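Local coordinates for hypothetical fimbrial assembly protein (Parabacteroides distasonis, PDB 3R4R) that is a putative component of the fimbrial tip, belonging to surface appendages that mediate cell adhesion and biofilm formation, at residues Ser13-Leu18 / Glu82-Gly87; Ile44-Val49 / Ala139-Lys144; Ser112-Leu117 / Asn125-Lys130; Leu168-Glu173 / Asn265-Lys270. All blocks are in the same frame, centred on the assembly; numbering follows the deposited sequence. Where two conformers were deposited one is given.

Contact 1: Ser13-Leu18 / Glu82-Gly87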
loop_
_atom_site.group_PDB
_atom_site.type_symbol
_atom_site.label_atom_id
_atom_site.label_comp_id
_atom_site.label_asym_id
_atom_site.label_seq_id
_atom_site.Cartn_x
_atom_site.Cartn_y
_atom_site.Cartn_z
ATOM N N SER A 13 -21.472 19.234 17.078
ATOM C CA SER A 13 -21.221 18.604 15.769
ATOM C C SER A 13 -20.150 19.366 14.957
ATOM O O SER A 13 -20.315 20.554 14.658
ATOM C CB SER A 13 -22.524 18.540 14.969
ATOM O OG SER A 13 -22.403 18.017 13.657
ATOM N N PHE A 14 -19.079 18.660 14.575
ATOM C CA PHE A 14 -17.979 19.207 13.783
ATOM C C PHE A 14 -17.944 18.715 12.375
ATOM O O PHE A 14 -18.389 17.609 12.069
ATOM C CB PHE A 14 -16.620 18.843 14.397
ATOM C CG PHE A 14 -16.298 19.527 15.686
ATOM C CD1 PHE A 14 -16.684 18.972 16.898
ATOM C CD2 PHE A 14 -15.584 20.714 15.697
ATOM C CE1 PHE A 14 -16.385 19.613 18.098
ATOM C CE2 PHE A 14 -15.287 21.355 16.895
ATOM C CZ PHE A 14 -15.690 20.801 18.089
ATOM N N ASP A 15 -17.321 19.519 11.523
ATOM C CA ASP A 15 -17.007 19.179 10.149
ATOM C C ASP A 15 -15.497 19.356 9.961
ATOM O O ASP A 15 -14.941 20.414 10.258
ATOM C CB ASP A 15 -17.827 19.982 9.127
ATOM C CG ASP A 15 -19.315 19.642 9.074
ATOM O OD1 ASP A 15 -19.914 19.375 10.152
ATOM O OD2 ASP A 15 -19.904 19.740 7.972
HETATM N N MSE A 16 -14.834 18.286 9.535
HETATM C CA MSE A 16 -13.385 18.238 9.348
HETATM C C MSE A 16 -12.986 18.320 7.894
HETATM O O MSE A 16 -13.576 17.646 7.047
HETATM C CB MSE A 16 -12.810 16.929 9.937
HETATM C CG MSE A 16 -12.888 16.844 11.471
HETATM SE SE MSE A 16 -12.264 15.144 12.291
HETATM C CE MSE A 16 -10.490 15.026 11.449
ATOM N N SER A 17 -11.956 19.138 7.616
ATOM C CA SER A 17 -11.315 19.237 6.306
ATOM C C SER A 17 -10.146 18.257 6.299
ATOM O O SER A 17 -9.270 18.348 7.164
ATOM C CB SER A 17 -10.889 20.670 5.999
ATOM O OG SER A 17 -11.992 21.561 5.964
ATOM N N LEU A 18 -10.172 17.279 5.375
ATOM C CA LEU A 18 -9.192 16.198 5.298
ATOM C C LEU A 18 -8.367 16.268 4.012
ATOM O O LEU A 18 -8.935 16.416 2.929
ATOM C CB LEU A 18 -9.972 14.868 5.352
ATOM C CG LEU A 18 -9.359 13.688 6.126
ATOM C CD1 LEU A 18 -9.529 13.878 7.627
ATOM C CD2 LEU A 18 -10.068 12.396 5.780
ATOM N N GLU A 82 -8.777 16.073 -1.468
ATOM C CA GLU A 82 -9.425 16.805 -0.382
ATOM C C GLU A 82 -10.772 16.179 -0.082
ATOM O O GLU A 82 -11.508 15.857 -1.015
ATOM C CB GLU A 82 -9.585 18.294 -0.715
ATOM C CG GLU A 82 -8.307 19.105 -0.820
ATOM C CD GLU A 82 -8.542 20.605 -0.872
ATOM O OE1 GLU A 82 -9.590 21.072 -0.364
ATOM O OE2 GLU A 82 -7.623 21.324 -1.322
ATOM N N LEU A 83 -11.088 15.992 1.210
ATOM C CA LEU A 83 -12.350 15.428 1.684
ATOM C C LEU A 83 -12.919 16.193 2.839
ATOM O O LEU A 83 -12.178 16.769 3.631
ATOM C CB LEU A 83 -12.182 13.964 2.132
ATOM C CG LEU A 83 -11.865 12.911 1.094
ATOM C CD1 LEU A 83 -11.682 11.579 1.757
ATOM C CD2 LEU A 83 -12.982 12.801 0.090
ATOM N N GLN A 84 -14.247 16.146 2.959
ATOM C CA GLN A 84 -15.001 16.720 4.058
ATOM C C GLN A 84 -15.659 15.626 4.881
ATOM O O GLN A 84 -16.308 14.740 4.328
ATOM C CB GLN A 84 -16.059 17.701 3.538
ATOM C CG GLN A 84 -15.564 19.130 3.342
ATOM C CD GLN A 84 -15.622 19.944 4.620
ATOM O OE1 GLN A 84 -14.595 20.344 5.179
ATOM N NE2 GLN A 84 -16.835 20.222 5.100
ATOM N N LEU A 85 -15.408 15.647 6.190
ATOM C CA LEU A 85 -16.057 14.828 7.218
ATOM C C LEU A 85 -17.144 15.650 7.847
ATOM O O LEU A 85 -16.816 16.500 8.664
ATOM C CB LEU A 85 -15.074 14.305 8.308
ATOM C CG LEU A 85 -14.088 13.196 8.030
ATOM C CD1 LEU A 85 -13.227 13.501 6.867
ATOM C CD2 LEU A 85 -13.194 13.026 9.189
ATOM N N GLU A 86 -18.408 15.490 7.416
ATOM C CA GLU A 86 -19.544 16.204 8.007
ATOM C C GLU A 86 -20.113 15.436 9.188
ATOM O O GLU A 86 -20.176 14.207 9.160
ATOM C CB GLU A 86 -20.684 16.477 7.002
ATOM C CG GLU A 86 -20.345 17.244 5.729
ATOM C CD GLU A 86 -19.816 16.450 4.551
ATOM O OE1 GLU A 86 -19.440 15.268 4.730
ATOM O OE2 GLU A 86 -19.825 17.005 3.430
ATOM N N GLY A 87 -20.554 16.180 10.195
ATOM C CA GLY A 87 -21.242 15.671 11.371
ATOM C C GLY A 87 -20.506 14.724 12.287
ATOM O O GLY A 87 -21.067 13.693 12.672
#
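Met16 and Leu85 form an antiparallel hydrogen-bonded pair: Met16 N reaches Leu85 O at 2.8 Å, and Leu85 N returns the bond to Met16 O. Leu18 and Leu83 repeat this two residues on; the axes of the two short segments stand at 173°, nearly antiparallel. On the face of Met16, Leu18, Leu83 and Leu85 the apolar side chains meet, Leu85 in the centre. Its CD1 lies 3.5 Å from Leu18 CD2, while its CD2 sits 3.9 Å from SE of Met16, a selenomethionine. The other face is polar. Ser17 OG donates to Gln84 OE1 over 3.0 Å, nearly along the C=O axis; the bend at chi2 (-85°) places Gln84 CD near the serine. An alanine at Ser17 would probably leave Gln84 OE1 without this donor and its amide freer to turn. Toward the start of strand 12-21, Gly87 N donates a hydrogen bond to Asp15 OD1 (3.3 Å) from above the carboxylate plane. In the second shell, Val49 packs on Leu18 and Leu85, Thr150 and Leu152 on Met16. Strand 12-21, inferred to be propeptide, also bonds to Val161 through Ser17 and so lies between two strands, its apolar face inward, consistent with the transthyretin-like beta-sandwich.

Contact 2: Ile44-Val49 / Ala139-Lys144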
loop_
_atom_site.group_PDB
_atom_site.type_symbol
_atom_site.label_atom_id
_atom_site.label_comp_id
_atom_site.label_asym_id
_atom_site.label_seq_id
_atom_site.Cartn_x
_atom_site.Cartn_y
_atom_site.Cartn_z
ATOM N N ILE A 44 -6.913 7.027 -6.044
ATOM C CA ILE A 44 -7.812 6.592 -5.001
ATOM C C ILE A 44 -9.210 6.643 -5.614
ATOM O O ILE A 44 -9.655 7.717 -6.032
ATOM C CB ILE A 44 -7.656 7.413 -3.704
ATOM C CG1 ILE A 44 -6.242 7.287 -3.149
ATOM C CG2 ILE A 44 -8.719 6.995 -2.650
ATOM C CD1 ILE A 44 -5.954 8.217 -2.005
ATOM N N GLN A 45 -9.878 5.471 -5.708
ATOM C CA GLN A 45 -11.211 5.359 -6.285
ATOM C C GLN A 45 -12.261 5.370 -5.188
ATOM O O GLN A 45 -13.399 5.734 -5.449
ATOM C CB GLN A 45 -11.336 4.089 -7.131
ATOM C CG GLN A 45 -10.426 4.067 -8.355
ATOM C CD GLN A 45 -10.732 2.912 -9.274
ATOM O OE1 GLN A 45 -11.856 2.732 -9.745
ATOM N NE2 GLN A 45 -9.709 2.172 -9.645
ATOM N N ASN A 46 -11.876 5.005 -3.961
ATOM C CA ASN A 46 -12.741 4.923 -2.781
ATOM C C ASN A 46 -11.900 4.861 -1.506
ATOM O O ASN A 46 -10.737 4.485 -1.570
ATOM C CB ASN A 46 -13.660 3.687 -2.877
ATOM C CG ASN A 46 -12.947 2.350 -2.882
ATOM O OD1 ASN A 46 -12.370 1.914 -1.881
ATOM N ND2 ASN A 46 -13.059 1.621 -3.970
ATOM N N CYS A 47 -12.466 5.208 -0.365
ATOM C CA CYS A 47 -11.760 5.122 0.910
ATOM C C CYS A 47 -12.756 5.010 2.055
ATOM O O CYS A 47 -13.934 5.331 1.920
ATOM C CB CYS A 47 -10.806 6.303 1.136
ATOM S SG CYS A 47 -11.611 7.925 1.286
ATOM N N HIS A 48 -12.231 4.546 3.188
ATOM C CA HIS A 48 -12.859 4.413 4.475
ATOM C C HIS A 48 -12.119 5.329 5.430
ATOM O O HIS A 48 -10.901 5.233 5.545
ATOM C CB HIS A 48 -12.884 2.937 4.953
ATOM C CG HIS A 48 -13.368 2.764 6.363
ATOM N ND1 HIS A 48 -14.711 2.697 6.667
ATOM C CD2 HIS A 48 -12.657 2.633 7.506
ATOM C CE1 HIS A 48 -14.771 2.542 7.981
ATOM N NE2 HIS A 48 -13.567 2.512 8.523
ATOM N N VAL A 49 -12.840 6.253 6.068
ATOM C CA VAL A 49 -12.235 7.176 7.026
ATOM C C VAL A 49 -12.870 6.893 8.379
ATOM O O VAL A 49 -14.090 6.797 8.491
ATOM C CB VAL A 49 -12.379 8.665 6.578
ATOM C CG1 VAL A 49 -11.913 9.634 7.657
ATOM C CG2 VAL A 49 -11.630 8.914 5.271
ATOM N N ALA A 139 -3.440 -1.415 -10.925
ATOM C CA ALA A 139 -2.612 -0.244 -10.595
ATOM C C ALA A 139 -3.452 0.909 -10.024
ATOM O O ALA A 139 -3.024 1.551 -9.066
ATOM C CB ALA A 139 -1.870 0.232 -11.839
ATOM N N SER A 140 -4.653 1.129 -10.581
ATOM C CA SER A 140 -5.577 2.192 -10.188
ATOM C C SER A 140 -6.464 1.795 -8.957
ATOM O O SER A 140 -7.221 2.628 -8.464
ATOM C CB SER A 140 -6.471 2.557 -11.374
ATOM O OG SER A 140 -7.089 1.404 -11.919
ATOM N N LEU A 141 -6.334 0.562 -8.435
ATOM C CA LEU A 141 -7.101 0.136 -7.266
ATOM C C LEU A 141 -6.138 -0.550 -6.264
ATOM O O LEU A 141 -6.405 -1.633 -5.769
ATOM C CB LEU A 141 -8.280 -0.771 -7.668
ATOM C CG LEU A 141 -9.393 -0.992 -6.610
ATOM C CD1 LEU A 141 -10.235 0.279 -6.392
ATOM C CD2 LEU A 141 -10.311 -2.126 -7.025
ATOM N N LEU A 142 -5.006 0.095 -5.984
ATOM C CA LEU A 142 -4.011 -0.355 -5.001
ATOM C C LEU A 142 -4.349 0.239 -3.631
ATOM O O LEU A 142 -4.647 1.431 -3.539
ATOM C CB LEU A 142 -2.577 0.012 -5.417
ATOM C CG LEU A 142 -2.002 -0.699 -6.657
ATOM C CD1 LEU A 142 -0.699 -0.030 -7.121
ATOM C CD2 LEU A 142 -1.895 -2.219 -6.465
ATOM N N VAL A 143 -4.315 -0.580 -2.579
ATOM C CA VAL A 143 -4.714 -0.153 -1.252
ATOM C C VAL A 143 -3.587 0.689 -0.634
ATOM O O VAL A 143 -2.404 0.313 -0.683
ATOM C CB VAL A 143 -5.111 -1.361 -0.334
ATOM C CG1 VAL A 143 -5.389 -0.923 1.100
ATOM C CG2 VAL A 143 -6.321 -2.105 -0.902
ATOM N N LYS A 144 -4.000 1.838 -0.039
ATOM C CA LYS A 144 -3.150 2.784 0.691
ATOM C C LYS A 144 -3.729 2.995 2.086
ATOM O O LYS A 144 -4.946 2.908 2.260
ATOM C CB LYS A 144 -2.989 4.125 -0.049
ATOM C CG LYS A 144 -2.427 4.051 -1.470
ATOM C CD LYS A 144 -3.483 4.525 -2.466
ATOM C CE LYS A 144 -3.001 4.589 -3.909
ATOM N NZ LYS A 144 -2.737 3.244 -4.498
#
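One side-chain-to-backbone hydrogen bond, flanked by sparse van der Waals touches, joins Gln45 to Ser140, and with them the approach to strand 46-52 to the loop that leads into strand 144-152. No backbone pairing links the two segments; the nearest CA atoms, of Gln45 and Leu141, are 6.7 Å apart. Gln45 extends beyond CG (chi2 -171°) and its NE2 donates to Ser140 O at 2.8 Å. The N-H...O angle is 177°, almost straight, and the acceptor lies in the Gln45 amide plane, yet the donor stands 73° out of the carbonyl plane of Ser140. Leu141 crosses the glutamine at about a right angle, bringing CD1 to 3.8 Å from Gln45 NE2 and 4.0 Å from Asn46 ND2. Asn46 itself is tied elsewhere, its OD1 accepting from Asn107 N. On the inner side, Ile44 CG1 rests 4.0 Å from Lys144 CD. Past that methylene the buried lysine turns its NZ to Leu142 O at 2.8 Å, and the same NZ also bonds to Gln167 OE1 and Glu41 O. All three oxygens are formally neutral, so the ammonium is gripped by dipoles, a setting that could make its charge somewhat costlier to keep than in water.

Contact 3: Ser112-Leu117 / Asn125-Lys130. With EDO (1,2-ethanediol), chain H.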
loop_
_atom_site.group_PDB
_atom_site.type_symbol
_atom_site.label_atom_id
_atom_site.label_comp_id
_atom_site.label_asym_id
_atom_site.label_seq_id
_atom_site.Cartn_x
_atom_site.Cartn_y
_atom_site.Cartn_z
ATOM N N SER A 112 -17.914 -0.715 3.420
ATOM C CA SER A 112 -16.540 -1.213 3.503
ATOM C C SER A 112 -16.475 -2.457 4.393
ATOM O O SER A 112 -17.338 -2.641 5.261
ATOM C CB SER A 112 -15.584 -0.147 4.027
ATOM O OG SER A 112 -15.547 -0.104 5.445
ATOM N N PRO A 113 -15.414 -3.291 4.262
ATOM C CA PRO A 113 -15.270 -4.433 5.191
ATOM C C PRO A 113 -14.902 -4.011 6.652
ATOM O O PRO A 113 -14.789 -4.876 7.512
ATOM C CB PRO A 113 -14.115 -5.240 4.559
ATOM C CG PRO A 113 -13.378 -4.305 3.738
ATOM C CD PRO A 113 -14.320 -3.257 3.272
ATOM N N PHE A 114 -14.758 -2.694 6.943
ATOM C CA PHE A 114 -14.329 -2.169 8.252
ATOM C C PHE A 114 -15.472 -1.533 9.046
ATOM O O PHE A 114 -15.254 -1.058 10.177
ATOM C CB PHE A 114 -13.237 -1.106 8.023
ATOM C CG PHE A 114 -12.282 -1.442 6.895
ATOM C CD1 PHE A 114 -11.309 -2.415 7.052
ATOM C CD2 PHE A 114 -12.352 -0.776 5.682
ATOM C CE1 PHE A 114 -10.474 -2.769 5.995
ATOM C CE2 PHE A 114 -11.505 -1.124 4.624
ATOM C CZ PHE A 114 -10.571 -2.120 4.795
ATOM N N ASP A 115 -16.687 -1.521 8.461
ATOM C CA ASP A 115 -17.870 -0.880 9.029
ATOM C C ASP A 115 -18.288 -1.429 10.405
ATOM O O ASP A 115 -18.848 -0.659 11.192
ATOM C CB ASP A 115 -19.068 -1.036 8.088
ATOM C CG ASP A 115 -18.969 -0.237 6.819
ATOM O OD1 ASP A 115 -17.951 0.445 6.626
ATOM O OD2 ASP A 115 -19.930 -0.247 6.045
ATOM N N ASN A 116 -18.024 -2.696 10.698
ATOM C CA ASN A 116 -18.408 -3.300 11.971
ATOM C C ASN A 116 -17.265 -3.240 13.002
ATOM O O ASN A 116 -17.419 -3.796 14.091
ATOM C CB ASN A 116 -18.848 -4.767 11.764
ATOM C CG ASN A 116 -17.827 -5.620 11.040
ATOM O OD1 ASN A 116 -17.038 -5.149 10.191
ATOM N ND2 ASN A 116 -17.883 -6.921 11.300
ATOM N N LEU A 117 -16.132 -2.586 12.678
ATOM C CA LEU A 117 -14.972 -2.471 13.586
ATOM C C LEU A 117 -15.205 -1.260 14.507
ATOM O O LEU A 117 -15.196 -0.118 14.066
ATOM C CB LEU A 117 -13.656 -2.371 12.788
ATOM C CG LEU A 117 -13.384 -3.488 11.769
ATOM C CD1 LEU A 117 -12.087 -3.231 11.037
ATOM C CD2 LEU A 117 -13.351 -4.874 12.434
ATOM N N ASN A 125 -13.395 -7.522 16.818
ATOM C CA ASN A 125 -13.885 -6.489 15.894
ATOM C C ASN A 125 -13.012 -5.208 15.973
ATOM O O ASN A 125 -13.506 -4.096 16.207
ATOM C CB ASN A 125 -15.379 -6.148 16.183
ATOM C CG ASN A 125 -16.319 -7.330 16.163
ATOM O OD1 ASN A 125 -16.467 -8.058 15.174
ATOM N ND2 ASN A 125 -16.982 -7.545 17.273
ATOM N N SER A 126 -11.722 -5.376 15.741
ATOM C CA SER A 126 -10.789 -4.254 15.760
ATOM C C SER A 126 -10.056 -4.111 14.421
ATOM O O SER A 126 -9.939 -5.081 13.652
ATOM C CB SER A 126 -9.778 -4.416 16.884
ATOM O OG SER A 126 -9.076 -5.645 16.793
ATOM N N TYR A 127 -9.568 -2.881 14.142
ATOM C CA TYR A 127 -8.809 -2.566 12.944
ATOM C C TYR A 127 -7.448 -3.210 12.988
ATOM O O TYR A 127 -6.947 -3.592 11.937
ATOM C CB TYR A 127 -8.656 -1.051 12.768
ATOM C CG TYR A 127 -9.903 -0.359 12.271
ATOM C CD1 TYR A 127 -10.877 0.088 13.161
ATOM C CD2 TYR A 127 -10.076 -0.077 10.921
ATOM C CE1 TYR A 127 -11.998 0.784 12.715
ATOM C CE2 TYR A 127 -11.181 0.639 10.467
ATOM C CZ TYR A 127 -12.141 1.063 11.367
ATOM O OH TYR A 127 -13.270 1.703 10.928
ATOM N N THR A 128 -6.832 -3.333 14.197
ATOM C CA THR A 128 -5.506 -3.955 14.336
ATOM C C THR A 128 -5.584 -5.474 14.066
ATOM O O THR A 128 -4.606 -6.049 13.586
ATOM C CB THR A 128 -4.892 -3.682 15.704
ATOM O OG1 THR A 128 -5.854 -4.011 16.710
ATOM C CG2 THR A 128 -4.436 -2.229 15.856
ATOM N N ALA A 129 -6.733 -6.105 14.357
ATOM C CA ALA A 129 -6.938 -7.535 14.122
ATOM C C ALA A 129 -7.367 -7.816 12.664
ATOM O O ALA A 129 -7.184 -8.946 12.184
ATOM C CB ALA A 129 -7.987 -8.078 15.083
ATOM N N LYS A 130 -7.922 -6.794 11.962
ATOM C CA LYS A 130 -8.453 -6.914 10.601
ATOM C C LYS A 130 -7.363 -7.289 9.580
ATOM O O LYS A 130 -6.265 -6.716 9.552
ATOM C CB LYS A 130 -9.142 -5.602 10.139
ATOM C CG LYS A 130 -9.847 -5.669 8.766
ATOM C CD LYS A 130 -11.006 -6.685 8.721
ATOM C CE LYS A 130 -11.636 -6.815 7.360
ATOM N NZ LYS A 130 -12.777 -7.756 7.416
HETATM C C1 EDO H . -12.293 -8.230 3.219
HETATM O O1 EDO H . -12.148 -9.047 4.399
HETATM C C2 EDO H . -11.230 -8.521 2.163
HETATM O O2 EDO H . -11.330 -9.855 1.625
#
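Leu117 and Asn125 bring the backbones together, CA to CA 4.8 Å, where Leu117 CA makes a CA-H...O contact of 3.4 Å with Asn125 O. Residues 112-117 form two overlapping type I beta turns, Ser112 to Asp115 and Phe114 to Leu117, the first reinforced by an ST turn in which Ser112 OG accepts from Phe114 N. Residues 127-129 follow a helix-like course but form no regular helix. Both segments belong to the long excursion between strands 96-104 and 131-132. Leu117 CD1 lies over the Tyr127 ring, 3.8 Å from the centroid and 14° off the normal, and Leu117 CB stands over the same ring 3.6 Å from CE1. Phe114 CB reaches Tyr127 CE2 at 3.6 Å, beside the phenol whose OH is hydrogen-bonded to His48 NE2 and Arg58 NH1; the excursion is thus tied onto strands 46-52 and 58-65. With its CG anti to the backbone N (chi1 -175°), Lys130 sets that atom in the plane of the Phe114 ring, at its edge, 4.0 Å from CD1. The lysine then bends at chi2 and runs toward Pro113, where its NZ makes a weak 3.3 Å hydrogen bond to O1 of an ethanediol, probably from the crystallisation liquor.

Contact 4: Leu168-Glu173 / Asn265-Lys270. With EDO (1,2-ethanediol), chain E.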
loop_
_atom_site.group_PDB
_atom_site.type_symbol
_atom_site.label_atom_id
_atom_site.label_comp_id
_atom_site.label_asym_id
_atom_site.label_seq_id
_atom_site.Cartn_x
_atom_site.Cartn_y
_atom_site.Cartn_z
ATOM N N LEU A 168 0.312 -0.002 0.580
ATOM C CA LEU A 168 0.323 -1.206 1.417
ATOM C C LEU A 168 1.031 -2.381 0.691
ATOM O O LEU A 168 1.461 -3.325 1.318
ATOM C CB LEU A 168 -1.125 -1.600 1.811
ATOM C CG LEU A 168 -1.330 -2.671 2.870
ATOM C CD1 LEU A 168 -0.588 -2.321 4.169
ATOM C CD2 LEU A 168 -2.768 -2.880 3.115
ATOM N N SER A 169 1.183 -2.282 -0.605
ATOM C CA SER A 169 1.886 -3.260 -1.415
ATOM C C SER A 169 3.266 -2.768 -1.790
ATOM O O SER A 169 3.558 -1.574 -1.685
ATOM C CB SER A 169 1.092 -3.570 -2.684
ATOM O OG SER A 169 0.978 -2.424 -3.508
ATOM N N ALA A 170 4.113 -3.704 -2.221
ATOM C CA ALA A 170 5.407 -3.439 -2.829
ATOM C C ALA A 170 5.273 -3.541 -4.350
ATOM O O ALA A 170 4.482 -4.359 -4.827
ATOM C CB ALA A 170 6.446 -4.405 -2.304
ATOM N N LYS A 171 5.996 -2.686 -5.103
ATOM C CA LYS A 171 6.001 -2.698 -6.561
ATOM C C LYS A 171 7.295 -3.367 -7.041
ATOM O O LYS A 171 8.389 -2.994 -6.611
ATOM C CB LYS A 171 5.843 -1.262 -7.108
ATOM C CG LYS A 171 5.871 -1.127 -8.649
ATOM C CD LYS A 171 5.820 0.352 -9.064
ATOM C CE LYS A 171 5.921 0.553 -10.551
ATOM N NZ LYS A 171 5.838 1.995 -10.910
ATOM N N ILE A 172 7.163 -4.386 -7.895
ATOM C CA ILE A 172 8.336 -5.148 -8.389
ATOM C C ILE A 172 8.357 -5.139 -9.923
ATOM O O ILE A 172 7.388 -5.565 -10.554
ATOM C CB ILE A 172 8.364 -6.625 -7.850
ATOM C CG1 ILE A 172 8.174 -6.714 -6.310
ATOM C CG2 ILE A 172 9.639 -7.370 -8.314
ATOM C CD1 ILE A 172 8.015 -8.185 -5.810
ATOM N N GLU A 173 9.466 -4.653 -10.518
ATOM C CA GLU A 173 9.659 -4.647 -11.967
ATOM C C GLU A 173 10.825 -5.579 -12.368
ATOM O O GLU A 173 11.956 -5.336 -11.968
ATOM C CB GLU A 173 9.917 -3.215 -12.483
ATOM C CG GLU A 173 10.065 -3.148 -14.008
ATOM C CD GLU A 173 10.416 -1.819 -14.658
ATOM O OE1 GLU A 173 10.813 -0.876 -13.937
ATOM O OE2 GLU A 173 10.338 -1.740 -15.907
ATOM N N ASN A 265 7.475 0.514 -1.299
ATOM C CA ASN A 265 8.754 0.557 -2.001
ATOM C C ASN A 265 8.623 0.027 -3.443
ATOM O O ASN A 265 7.713 -0.748 -3.733
ATOM C CB ASN A 265 9.821 -0.242 -1.245
ATOM C CG ASN A 265 10.253 0.356 0.073
ATOM O OD1 ASN A 265 11.098 1.248 0.131
ATOM N ND2 ASN A 265 9.725 -0.165 1.153
ATOM N N TYR A 266 9.516 0.474 -4.337
ATOM C CA TYR A 266 9.581 0.078 -5.752
ATOM C C TYR A 266 10.931 -0.589 -5.983
ATOM O O TYR A 266 11.973 -0.047 -5.631
ATOM C CB TYR A 266 9.320 1.290 -6.684
ATOM C CG TYR A 266 9.637 1.168 -8.171
ATOM C CD1 TYR A 266 9.430 -0.028 -8.860
ATOM C CD2 TYR A 266 9.986 2.290 -8.920
ATOM C CE1 TYR A 266 9.686 -0.129 -10.229
ATOM C CE2 TYR A 266 10.221 2.207 -10.290
ATOM C CZ TYR A 266 10.076 0.997 -10.946
ATOM O OH TYR A 266 10.333 0.959 -12.305
ATOM N N TYR A 267 10.885 -1.813 -6.514
ATOM C CA TYR A 267 12.041 -2.663 -6.750
ATOM C C TYR A 267 12.202 -3.024 -8.210
ATOM O O TYR A 267 11.213 -3.112 -8.940
ATOM C CB TYR A 267 11.903 -3.956 -5.937
ATOM C CG TYR A 267 11.774 -3.732 -4.442
ATOM C CD1 TYR A 267 12.899 -3.509 -3.651
ATOM C CD2 TYR A 267 10.529 -3.768 -3.812
ATOM C CE1 TYR A 267 12.787 -3.286 -2.281
ATOM C CE2 TYR A 267 10.405 -3.546 -2.438
ATOM C CZ TYR A 267 11.540 -3.314 -1.674
ATOM O OH TYR A 267 11.455 -3.094 -0.321
ATOM N N ARG A 268 13.454 -3.245 -8.631
ATOM C CA ARG A 268 13.802 -3.730 -9.963
ATOM C C ARG A 268 14.706 -4.969 -9.844
ATOM O O ARG A 268 15.712 -4.933 -9.135
ATOM C CB ARG A 268 14.472 -2.659 -10.856
ATOM C CG ARG A 268 13.636 -1.412 -11.164
ATOM C CD ARG A 268 14.279 -0.640 -12.293
ATOM N NE ARG A 268 13.728 0.702 -12.486
ATOM C CZ ARG A 268 14.407 1.830 -12.290
ATOM N NH1 ARG A 268 15.694 1.794 -11.949
ATOM N NH2 ARG A 268 13.826 3.004 -12.498
ATOM N N ILE A 269 14.332 -6.061 -10.542
ATOM C CA ILE A 269 15.095 -7.311 -10.593
ATOM C C ILE A 269 15.756 -7.379 -11.957
ATOM O O ILE A 269 15.101 -7.461 -13.001
ATOM C CB ILE A 269 14.275 -8.594 -10.274
ATOM C CG1 ILE A 269 13.630 -8.507 -8.877
ATOM C CG2 ILE A 269 15.154 -9.843 -10.399
ATOM C CD1 ILE A 269 12.866 -9.771 -8.411
ATOM N N LYS A 270 17.073 -7.366 -11.910
ATOM C CA LYS A 270 17.996 -7.412 -13.032
ATOM C C LYS A 270 18.960 -8.585 -12.843
ATOM O O LYS A 270 19.396 -8.844 -11.725
ATOM C CB LYS A 270 18.741 -6.052 -13.095
ATOM C CG LYS A 270 19.778 -5.875 -14.186
ATOM C CD LYS A 270 20.523 -4.530 -14.091
ATOM C CE LYS A 270 19.657 -3.313 -14.326
ATOM N NZ LYS A 270 20.459 -2.069 -14.229
HETATM C C1 EDO E . 5.004 1.042 -3.863
HETATM O O1 EDO E . 3.914 0.336 -4.490
HETATM C C2 EDO E . 5.385 2.243 -4.736
HETATM O O2 EDO E . 6.076 3.228 -3.949
#
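Lys171, Glu173 and Tyr266 make the tight part of this parallel strand pair. Four backbone bonds lace the strands, from Lys171 N to Asn265 O (2.9 Å) through to Ile269 N on Glu173 O, although the axes diverge by 27°. The extended Lys171 chain lies over one face of the Tyr266 ring, CD 3.6 Å from CD1, and its NZ forms a cation-pi contact 4.3 Å from the centroid, close to the ring normal; Glu41 supplies NZ with a salt bridge. A chi1 of 167° sets Tyr266 CG anti to the backbone N; at the far end of the ring OH donates to Glu173 OE1 at 2.5 Å, the carboxylate and ring planes being 16° apart. An alanine at Tyr266 would probably leave Glu173 OE1 with just the long bridge to Arg268 among its partners here, and Lys171 without its aromatic platform. Toward that bridge, NE to OE1 at 3.6 Å, the same face loosens: Arg268 is partly exposed and Lys270 poorly ordered. The face of Ile172 and Tyr267 is buried and largely apolar, Ile172 CG2 meeting Ile269 CD1 at 4.0 Å. Strand 228-232 bonds to strand 161-179 through Ala170 and Ile172, while Leu282 and Trp280 of strand 278-284 pack against Ile269 in the transthyretin-clan C-terminal domain.

In the fold
Contacts 1 and 4 are regular strand pairings, antiparallel and parallel respectively, whose centres lie about 35 Å apart on opposite sides of the chain's centre; strands 12-21 and 161-179, one from each, are neighbours. Contact 4 is the more buried, whereas contact 1 has an exposed polar face. Contacts 2 and 3 involve loops, contact 2 also the start of strand 46-52, and are held by side chains, contact 2 resting on a single hydrogen bond with sparse packing, contact 3 aromatic and aliphatic. Contact 2 is the hub, its centre about 9 Å from the centre of the chain: Val49 packs against contact 1, His48 meets the Phe114 ring of contact 3, and Val143 O lies 3.0 Å from Leu168 N of contact 4, a probable hydrogen bond. Contact 3, nested in contact 2's loop, lies farther out.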